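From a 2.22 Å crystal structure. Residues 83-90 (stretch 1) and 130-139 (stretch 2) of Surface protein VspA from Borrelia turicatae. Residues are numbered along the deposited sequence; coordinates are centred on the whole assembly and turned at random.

Stretch 1, residues 83-90: TTVKNAST
Stretch 2 (130-139) EELIKLNTAI

Small side chains let helices pack closely, and two helical stretches of the surface protein VspA illustrate the principle. Residues 83-90 and 130-139 each lie within a longer helix, with helical phi/psi averaging about -66/-39. Their axes run nearly antiparallel, at 162°, and approach to 8.3 Å. The register is fixed by two CA pairs. Ala88 CA lies 4.9 Å from Leu135 CA, and Val85 CA lies 5.0 Å from Ala138 CA, so each of the two close CA pairs includes an alanine.

Glu130 lies beyond reach of the partner helix; its OE1 instead forms a salt bridge, 3.4 Å long, with NZ of Lys134 one turn on. Glu131 (chi1 m, chi2 p) starts toward the partner, but its end leads away, while its backbone O lies 4.2 Å from Ala88 CB. Leu132 (t, p) points away, and Ile133 (m, t) is out of reach. Lys134 (m, t, t) leaves sideways and carries its amine away from the contact.

Leu135 (t, p) also starts sideways, but its end comes nearer. Its CA lies just 3.5 Å from Ala88 CB, which points toward the partner helix, and the two CB atoms are 3.8 Å apart. Leu135 CD1 reaches Val85 CG1 at 3.7 Å and Ser89 CB at 4.1 Å. Asn136, chi1 -91° and chi2 -91°, faces away; its ND2 donates to Leu132 O at 2.8 Å, a nearly straight bond within its own helix. Exposed Thr137 (m) makes a weak bond within its own helix, OG1 to Ile133 O at 3.4 Å.

Ala138 points toward the partner, its CB 4.1 Å from CG2 of both Val85 (chi1 t) and Thr84 (m). Ile139 (t, p) adds CD1, 4.1 Å from Val85 CG1. No hydrogen bond crosses between the stretches: the 341 Å² buried, both sides summed, comes largely with methyl and methylene groups packed on one another and on backbone, as where Val85 CG2 lies 3.6 Å from Ala138 O.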

# COMPACT_ATOMS: atom_id res chain seq x y z
N THR A 83 -18.07 2.00 -8.89
CA THR A 83 -18.29 0.75 -9.63
C THR A 83 -17.26 0.59 -10.73
O THR A 83 -16.78 -0.51 -10.95
CB THR A 83 -19.73 0.70 -10.20
OG1 THR A 83 -20.66 0.59 -9.12
CG2 THR A 83 -19.97 -0.59 -11.00
N THR A 84 -16.91 1.69 -11.40
CA THR A 84 -15.90 1.66 -12.44
C THR A 84 -14.58 1.21 -11.82
O THR A 84 -13.83 0.42 -12.43
CB THR A 84 -15.77 3.03 -13.10
OG1 THR A 84 -16.99 3.33 -13.79
CG2 THR A 84 -14.70 3.04 -14.21
N VAL A 85 -14.29 1.67 -10.60
CA VAL A 85 -13.05 1.27 -9.92
C VAL A 85 -13.13 -0.21 -9.56
O VAL A 85 -12.19 -0.95 -9.83
CB VAL A 85 -12.73 2.04 -8.62
CG1 VAL A 85 -11.27 1.77 -8.21
CG2 VAL A 85 -12.97 3.55 -8.76
N LYS A 86 -14.25 -0.64 -8.98
CA LYS A 86 -14.42 -2.04 -8.58
C LYS A 86 -14.46 -3.02 -9.76
O LYS A 86 -14.12 -4.17 -9.59
CB LYS A 86 -15.62 -2.25 -7.66
CG LYS A 86 -15.68 -3.69 -7.14
CD LYS A 86 -16.39 -3.84 -5.83
CE LYS A 86 -16.93 -5.26 -5.65
NZ LYS A 86 -16.03 -6.32 -6.22
N ASN A 87 -14.89 -2.56 -10.93
CA ASN A 87 -14.93 -3.40 -12.12
C ASN A 87 -13.48 -3.67 -12.50
O ASN A 87 -13.13 -4.76 -12.92
CB ASN A 87 -15.61 -2.71 -13.32
CG ASN A 87 -17.16 -2.62 -13.21
OD1 ASN A 87 -17.80 -3.31 -12.43
ND2 ASN A 87 -17.74 -1.75 -14.04
N ALA A 88 -12.64 -2.65 -12.37
CA ALA A 88 -11.23 -2.77 -12.72
C ALA A 88 -10.46 -3.72 -11.78
O ALA A 88 -9.71 -4.56 -12.26
CB ALA A 88 -10.56 -1.39 -12.78
N SER A 89 -10.66 -3.58 -10.48
CA SER A 89 -9.98 -4.44 -9.51
C SER A 89 -10.45 -5.90 -9.65
O SER A 89 -9.67 -6.83 -9.49
CB SER A 89 -10.18 -3.94 -8.07
OG SER A 89 -11.54 -3.94 -7.69
N THR A 90 -11.73 -6.08 -9.96
CA THR A 90 -12.30 -7.41 -10.14
C THR A 90 -11.65 -8.02 -11.39
O THR A 90 -11.27 -9.18 -11.38
CB THR A 90 -13.85 -7.33 -10.29
OG1 THR A 90 -14.45 -7.20 -9.00
CG2 THR A 90 -14.45 -8.61 -10.82
N GLU A 130 -2.65 -4.41 -17.87
CA GLU A 130 -3.61 -3.59 -18.59
C GLU A 130 -4.76 -3.23 -17.66
O GLU A 130 -5.19 -2.09 -17.62
CB GLU A 130 -4.16 -4.33 -19.81
CG GLU A 130 -5.26 -3.59 -20.57
CD GLU A 130 -4.77 -2.36 -21.33
OE1 GLU A 130 -5.60 -1.73 -22.01
OE2 GLU A 130 -3.57 -2.01 -21.25
N GLU A 131 -5.23 -4.22 -16.90
CA GLU A 131 -6.33 -4.04 -15.97
C GLU A 131 -5.91 -3.09 -14.84
O GLU A 131 -6.72 -2.32 -14.33
CB GLU A 131 -6.78 -5.40 -15.40
CG GLU A 131 -7.51 -6.32 -16.39
CD GLU A 131 -6.60 -7.10 -17.34
OE1 GLU A 131 -5.36 -7.03 -17.21
OE2 GLU A 131 -7.12 -7.81 -18.24
N LEU A 132 -4.64 -3.16 -14.45
CA LEU A 132 -4.07 -2.34 -13.40
C LEU A 132 -4.01 -0.89 -13.85
O LEU A 132 -4.21 0.02 -13.03
CB LEU A 132 -2.70 -2.86 -13.00
CG LEU A 132 -1.97 -2.13 -11.88
CD1 LEU A 132 -2.81 -2.13 -10.59
CD2 LEU A 132 -0.62 -2.78 -11.67
N ILE A 133 -3.76 -0.68 -15.14
CA ILE A 133 -3.71 0.67 -15.71
C ILE A 133 -5.10 1.29 -15.63
O ILE A 133 -5.24 2.45 -15.25
CB ILE A 133 -3.23 0.65 -17.18
CG1 ILE A 133 -1.70 0.53 -17.24
CG2 ILE A 133 -3.70 1.91 -17.95
CD1 ILE A 133 -1.15 0.25 -18.65
N LYS A 134 -6.11 0.51 -16.00
CA LYS A 134 -7.50 0.97 -15.96
C LYS A 134 -7.92 1.23 -14.52
O LYS A 134 -8.66 2.16 -14.24
CB LYS A 134 -8.45 -0.06 -16.62
CG LYS A 134 -8.12 -0.34 -18.09
CD LYS A 134 -9.22 -1.10 -18.85
CE LYS A 134 -9.03 -1.02 -20.38
NZ LYS A 134 -8.81 -2.36 -20.99
N LEU A 135 -7.41 0.43 -13.59
CA LEU A 135 -7.72 0.58 -12.18
C LEU A 135 -7.16 1.90 -11.66
O LEU A 135 -7.79 2.55 -10.82
CB LEU A 135 -7.11 -0.58 -11.39
CG LEU A 135 -7.16 -0.59 -9.87
CD1 LEU A 135 -8.58 -0.43 -9.37
CD2 LEU A 135 -6.55 -1.89 -9.35
N ASN A 136 -5.98 2.27 -12.17
CA ASN A 136 -5.32 3.52 -11.80
C ASN A 136 -6.11 4.71 -12.32
O ASN A 136 -6.33 5.69 -11.63
CB ASN A 136 -3.88 3.56 -12.35
CG ASN A 136 -2.85 3.00 -11.37
OD1 ASN A 136 -2.28 3.73 -10.57
ND2 ASN A 136 -2.59 1.69 -11.46
N THR A 137 -6.52 4.62 -13.58
CA THR A 137 -7.30 5.68 -14.21
C THR A 137 -8.59 5.90 -13.44
O THR A 137 -8.98 7.03 -13.17
CB THR A 137 -7.65 5.28 -15.66
OG1 THR A 137 -6.48 5.34 -16.48
CG2 THR A 137 -8.62 6.26 -16.30
N ALA A 138 -9.25 4.79 -13.11
CA ALA A 138 -10.51 4.82 -12.39
C ALA A 138 -10.43 5.39 -10.98
O ALA A 138 -11.30 6.15 -10.57
CB ALA A 138 -11.10 3.41 -12.35
N ILE A 139 -9.38 5.01 -10.24
CA ILE A 139 -9.22 5.49 -8.87
C ILE A 139 -8.82 6.97 -8.83
O ILE A 139 -9.19 7.69 -7.89
CB ILE A 139 -8.22 4.58 -8.06
CG1 ILE A 139 -8.34 4.84 -6.56
CG2 ILE A 139 -6.78 4.78 -8.51
CD1 ILE A 139 -9.76 4.84 -6.01